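Local coordinates for protein group 1 truncated hemoglobin (Tetrahymena pyriformis, PDB 3AQ9) that binds one heme group per subunit and, as a group 1 truncated hemoglobin, probably binds oxygen and takes part in nitric oxide detoxification, at residues 9-14 with 101-106; 31-36 with 87-92. The protein carries 1 engineered substitution. All coordinates share one frame; numbering follows the deposited sequence.

Contact 1: residues 9-14 with 101-106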
loop_
_atom_site.group_PDB
_atom_site.type_symbol
_atom_site.label_atom_id
_atom_site.label_comp_id
_atom_site.label_asym_id
_atom_site.label_seq_id
_atom_site.Cartn_x
_atom_site.Cartn_y
_atom_site.Cartn_z
ATOM N N GLU A 9 -0.898 12.119 9.274
ATOM C CA GLU A 9 -0.095 12.826 10.301
ATOM C C GLU A 9 0.209 11.851 11.491
ATOM O O GLU A 9 1.325 11.885 12.094
ATOM C CB GLU A 9 -0.905 13.995 10.779
ATOM C CG GLU A 9 -0.984 15.066 9.789
ATOM C CD GLU A 9 -1.926 16.221 10.248
ATOM O OE1 GLU A 9 -3.082 16.021 10.636
ATOM O OE2 GLU A 9 -1.454 17.347 10.295
ATOM N N LYS A 10 -0.789 11.004 11.820
ATOM C CA LYS A 10 -0.627 10.125 12.953
ATOM C C LYS A 10 0.520 9.127 12.686
ATOM O O LYS A 10 1.197 8.719 13.644
ATOM C CB LYS A 10 -1.935 9.402 13.242
ATOM C CG LYS A 10 -2.953 10.280 13.994
ATOM C CD LYS A 10 -4.366 9.640 13.873
ATOM C CE LYS A 10 -5.449 10.326 14.794
ATOM N NZ LYS A 10 -6.565 9.348 14.591
ATOM N N LEU A 11 0.708 8.743 11.430
ATOM C CA LEU A 11 1.828 7.808 11.026
ATOM C C LEU A 11 3.186 8.432 11.121
ATOM O O LEU A 11 4.193 7.702 11.081
ATOM C CB LEU A 11 1.643 7.333 9.503
ATOM C CG LEU A 11 0.532 6.479 9.451
ATOM C CD1 LEU A 11 0.237 6.129 8.000
ATOM C CD2 LEU A 11 0.818 5.236 10.375
ATOM N N GLY A 12 3.261 9.753 11.091
ATOM C CA GLY A 12 4.531 10.501 11.050
ATOM C C GLY A 12 4.713 11.330 9.791
ATOM O O GLY A 12 5.800 11.861 9.559
ATOM N N GLY A 13 3.657 11.461 8.968
ATOM C CA GLY A 13 3.793 12.386 7.862
ATOM C C GLY A 13 4.703 11.906 6.698
ATOM O O GLY A 13 4.913 10.692 6.515
ATOM N N GLU A 14 5.265 12.887 5.988
ATOM C CA GLU A 14 5.984 12.589 4.772
ATOM C C GLU A 14 7.164 11.648 5.023
ATOM O O GLU A 14 7.344 10.678 4.269
ATOM C CB GLU A 14 6.480 13.868 4.160
ATOM C CG GLU A 14 7.158 13.615 2.840
ATOM C CD GLU A 14 7.738 14.925 2.269
ATOM O OE1 GLU A 14 7.909 15.879 3.002
ATOM O OE2 GLU A 14 8.109 14.987 1.095
ATOM N N ASP A 101 -1.112 -0.065 17.225
ATOM C CA ASP A 101 -2.144 -0.901 16.586
ATOM C C ASP A 101 -3.377 -0.078 16.161
ATOM O O ASP A 101 -3.949 -0.319 15.077
ATOM C CB ASP A 101 -2.583 -2.046 17.470
ATOM C CG ASP A 101 -1.467 -3.052 17.751
ATOM O OD1 ASP A 101 -0.534 -3.240 16.929
ATOM O OD2 ASP A 101 -1.541 -3.651 18.841
ATOM N N ALA A 102 -3.736 0.918 16.982
ATOM C CA ALA A 102 -5.000 1.667 16.691
ATOM C C ALA A 102 -4.880 2.413 15.377
ATOM O O ALA A 102 -5.826 2.391 14.546
ATOM C CB ALA A 102 -5.404 2.626 17.812
ATOM N N VAL A 103 -3.702 3.026 15.128
ATOM C CA VAL A 103 -3.507 3.781 13.902
ATOM C C VAL A 103 -3.338 2.832 12.715
ATOM O O VAL A 103 -3.859 3.077 11.603
ATOM C CB VAL A 103 -2.297 4.786 14.068
ATOM C CG1 VAL A 103 -1.921 5.392 12.677
ATOM C CG2 VAL A 103 -2.768 5.843 15.139
ATOM N N ILE A 104 -2.650 1.708 12.932
ATOM C CA ILE A 104 -2.537 0.762 11.847
ATOM C C ILE A 104 -3.940 0.323 11.435
ATOM O O ILE A 104 -4.242 0.183 10.244
ATOM C CB ILE A 104 -1.735 -0.472 12.254
ATOM C CG1 ILE A 104 -0.231 -0.027 12.497
ATOM C CG2 ILE A 104 -1.774 -1.530 11.120
ATOM C CD1 ILE A 104 0.504 -1.147 13.166
ATOM N N ASN A 105 -4.805 0.123 12.412
ATOM C CA ASN A 105 -6.171 -0.373 12.036
ATOM C C ASN A 105 -6.955 0.682 11.266
ATOM O O ASN A 105 -7.690 0.343 10.330
ATOM C CB ASN A 105 -6.939 -0.762 13.310
ATOM C CG ASN A 105 -6.352 -2.039 13.967
ATOM O OD1 ASN A 105 -5.625 -2.847 13.287
ATOM N ND2 ASN A 105 -6.657 -2.246 15.288
ATOM N N GLU A 106 -6.810 1.955 11.665
ATOM C CA GLU A 106 -7.482 3.039 10.923
ATOM C C GLU A 106 -6.995 3.048 9.464
ATOM O O GLU A 106 -7.779 3.180 8.528
ATOM C CB GLU A 106 -7.245 4.415 11.570
ATOM C CG GLU A 106 -8.109 4.695 12.851
ATOM C CD GLU A 106 -9.664 4.338 12.614
ATOM O OE1 GLU A 106 -10.131 3.372 13.326
ATOM O OE2 GLU A 106 -10.446 4.947 11.750
#

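Contact 2: residues 31-36 with 87-92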
loop_
_atom_site.group_PDB
_atom_site.type_symbol
_atom_site.label_atom_id
_atom_site.label_comp_id
_atom_site.label_asym_id
_atom_site.label_seq_id
_atom_site.Cartn_x
_atom_site.Cartn_y
_atom_site.Cartn_z
ATOM N N ASP A 31 7.632 -12.101 -0.162
ATOM C CA ASP A 31 6.431 -12.835 0.225
ATOM C C ASP A 31 5.985 -13.713 -0.956
ATOM O O ASP A 31 5.714 -13.208 -2.028
ATOM C CB ASP A 31 5.295 -11.819 0.566
ATOM C CG ASP A 31 4.081 -12.495 1.209
ATOM O OD1 ASP A 31 3.684 -13.621 0.752
ATOM O OD2 ASP A 31 3.445 -11.946 2.110
ATOM N N GLU A 32 6.001 -15.029 -0.748
ATOM C CA GLU A 32 5.769 -15.946 -1.875
ATOM C C GLU A 32 4.388 -15.744 -2.429
ATOM O O GLU A 32 4.107 -16.115 -3.597
ATOM C CB GLU A 32 5.811 -17.455 -1.376
ATOM C CG GLU A 32 7.261 -17.827 -0.869
ATOM C CD GLU A 32 8.353 -17.675 -1.907
ATOM O OE1 GLU A 32 8.144 -17.855 -3.073
ATOM O OE2 GLU A 32 9.464 -17.223 -1.499
ATOM N N ARG A 33 3.468 -15.191 -1.621
ATOM C CA ARG A 33 2.116 -15.039 -2.186
ATOM C C ARG A 33 2.036 -13.975 -3.267
ATOM O O ARG A 33 1.131 -14.012 -4.095
ATOM C CB ARG A 33 1.080 -14.628 -1.117
ATOM C CG ARG A 33 0.959 -15.675 -0.076
ATOM C CD ARG A 33 0.118 -15.132 1.134
ATOM N NE ARG A 33 0.974 -14.167 1.915
ATOM C CZ ARG A 33 0.529 -13.616 3.057
ATOM N NH1 ARG A 33 -0.685 -13.931 3.520
ATOM N NH2 ARG A 33 1.341 -12.748 3.724
ATOM N N VAL A 34 2.934 -13.006 -3.256
ATOM C CA VAL A 34 2.717 -11.870 -4.122
ATOM C C VAL A 34 4.006 -11.327 -4.826
ATOM O O VAL A 34 3.900 -10.475 -5.708
ATOM C CB VAL A 34 2.101 -10.617 -3.339
ATOM C CG1 VAL A 34 0.578 -10.875 -3.073
ATOM C CG2 VAL A 34 2.898 -10.324 -2.039
ATOM N N LYS A 35 5.179 -11.788 -4.457
ATOM C CA LYS A 35 6.360 -11.086 -4.944
ATOM C C LYS A 35 6.443 -11.150 -6.457
ATOM O O LYS A 35 6.954 -10.260 -7.136
ATOM C CB LYS A 35 7.633 -11.704 -4.335
ATOM C CG LYS A 35 7.915 -13.209 -4.753
ATOM C CD LYS A 35 9.077 -13.740 -4.033
ATOM C CE LYS A 35 9.521 -15.032 -4.883
ATOM N NZ LYS A 35 10.329 -15.801 -4.036
ATOM N N HIS A 36 5.969 -12.270 -7.022
ATOM C CA HIS A 36 6.185 -12.439 -8.484
ATOM C C HIS A 36 5.382 -11.457 -9.354
ATOM O O HIS A 36 5.710 -11.317 -10.511
ATOM C CB HIS A 36 5.729 -13.855 -8.877
ATOM C CG HIS A 36 4.441 -14.254 -8.219
ATOM N ND1 HIS A 36 4.370 -14.709 -6.910
ATOM C CD2 HIS A 36 3.155 -14.277 -8.708
ATOM C CE1 HIS A 36 3.121 -15.103 -6.673
ATOM N NE2 HIS A 36 2.350 -14.805 -7.719
ATOM N N ILE A 87 -2.209 -6.318 2.706
ATOM C CA ILE A 87 -2.563 -5.667 4.003
ATOM C C ILE A 87 -1.704 -6.175 5.138
ATOM O O ILE A 87 -1.191 -5.345 5.961
ATOM C CB ILE A 87 -4.033 -5.986 4.383
ATOM C CG1 ILE A 87 -4.942 -5.366 3.334
ATOM C CG2 ILE A 87 -4.362 -5.532 5.832
ATOM C CD1 ILE A 87 -5.051 -3.752 3.369
ATOM N N GLU A 88 -1.447 -7.504 5.177
ATOM C CA GLU A 88 -0.580 -8.001 6.256
ATOM C C GLU A 88 0.837 -7.370 6.214
ATOM O O GLU A 88 1.421 -7.051 7.272
ATOM C CB GLU A 88 -0.339 -9.505 6.194
ATOM C CG GLU A 88 -1.727 -10.196 6.508
ATOM C CD GLU A 88 -1.685 -11.690 6.210
ATOM O OE1 GLU A 88 -0.638 -12.254 5.902
ATOM O OE2 GLU A 88 -2.795 -12.280 6.304
ATOM N N ASN A 89 1.361 -7.287 4.990
ATOM C CA ASN A 89 2.714 -6.678 4.865
ATOM C C ASN A 89 2.721 -5.195 5.186
ATOM O O ASN A 89 3.703 -4.704 5.784
ATOM C CB ASN A 89 3.313 -6.899 3.473
ATOM C CG ASN A 89 3.785 -8.362 3.307
ATOM O OD1 ASN A 89 4.662 -8.789 4.021
ATOM N ND2 ASN A 89 3.216 -9.087 2.377
ATOM N N LEU A 90 1.664 -4.488 4.798
ATOM C CA LEU A 90 1.622 -3.018 5.166
ATOM C C LEU A 90 1.494 -2.911 6.685
ATOM O O LEU A 90 2.172 -2.122 7.321
ATOM C CB LEU A 90 0.393 -2.367 4.483
ATOM C CG LEU A 90 0.440 -0.852 4.832
ATOM C CD1 LEU A 90 1.729 -0.245 4.280
ATOM C CD2 LEU A 90 -0.662 -0.186 4.091
ATOM N N ALA A 91 0.626 -3.722 7.302
ATOM C CA ALA A 91 0.500 -3.649 8.771
ATOM C C ALA A 91 1.799 -3.964 9.461
ATOM O O ALA A 91 2.157 -3.238 10.406
ATOM C CB ALA A 91 -0.639 -4.599 9.279
ATOM N N ALA A 92 2.493 -4.999 8.994
ATOM C CA ALA A 92 3.785 -5.433 9.636
ATOM C C ALA A 92 4.837 -4.268 9.485
ATOM O O ALA A 92 5.630 -4.010 10.400
ATOM C CB ALA A 92 4.262 -6.660 9.044
#

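Contact 1: residues 9-14 with 101-106
K10 and V103 mark the closest backbone approach between the end of helix 7-11 and the first turns of helix 101-112, their CA atoms lying 7.0 Å apart. The short helix stops just beyond this point. G12 has a phi of 117°, and two bonds lead back into the last turn, including G12 N to E9 O at 3.0 Å, which is a Schellman motif. At these angles a beta carbon would press on the carbonyl O of L11. Past this turn the chain enters helix 13-28. On the other segment, N105 N to D101 O (2.8 Å) is an ordinary helical bond.

V103 is the partner common to both residues of 9-14 that touch. Its CG1, placed anti to the backbone N (chi1 169°), meets the CD2 methyl of L11 at 3.6 Å, the tightest approach of the contact, and the two side chains meet at an oblique angle. K10 uses the root of its chain: its CB sits before the fork of the valine, 4.0 Å from V103 CG1 and 4.1 Å from V103 CG2. The lysine chain then runs on extended beyond CG, and of its atoms the contact uses CB. L11 also packs on L58, V99 and L94, so V103 adds to a larger hydrophobic cluster.

Polar bonds between the two segments are absent from the geometry, and K10 NZ stays 6.5 Å from E106 OE2, so any attraction between these opposite charges is probably long-range and weak. The fit at this surface edge therefore rests on methyl and methylene packing, with 152 Å² buried in all.

Contact 2: residues 31-36 with 87-92
A salt-bridge network of D31, R33 and E88, built on an Asx turn, joins the loop between helices 13-28 and 43-57 to helix 80-96. In the turn, D31 OD1 accepts R33 N at 2.9 Å. The carboxylate, swung anti to its own backbone N (chi1 -170°), also receives the guanidinium side-on: R33 NE gives a nearly straight bond to OD1 of D31 (3.0 Å, 174°), while R33 NH2 reaches OD2 of D31 at 2.8 Å. Both oxygens use their syn lone pairs here.

The far end of the guanidinium grips E88 differently. R33 NH1 and NH2 both converge on E88 OE1, at 2.9 and 3.0 Å, and this oxygen lies in the guanidinium plane although both donors approach it from one face of the tilted carboxylate. N89 ND2 completes the cluster, donating to D31 OD2 at 2.9 Å on its anti side, with amide and carboxylate planes 80° apart. D31 thus takes four good bonds, which should fix its rotation; the two carboxylates probably balance the arginine's charge. A leucine in place of R33 would probably leave E88 without its opposite charge in this contact and D31 without its two-nitrogen grip, keeping of the bonds described those from N89 ND2 and the backbone N of the turn.

N89 lies buried against F24, K27 and V28 of helix 13-28, its ND2 also making a weak bond to A85 O. Next in the loop, V34 packs on V28, H82 and A85, and R33 O accepts from H82 ND1, so the loop lies mainly against helix 80-96, with V34 also touching the end of helix 13-28.

The two contacts lie with centres 19 Å apart and are joined through helices 80-96 and 101-112, which follow each other in the chain. I104 of contact 1 points away from segment 9-14 and packs its CG2 on A91 CB of contact 2 at 3.8 Å. In chain order the segments run 9-14, 31-36, 87-92, 101-106, so contact 2 is nested within the loop that contact 1 closes. Both therefore bring early parts of the chain onto the late helical pair of this 2/2 globin fold, one by apolar packing and the other by salt bridges and a hydrogen bond. Neither lies at the annotated heme-iron site.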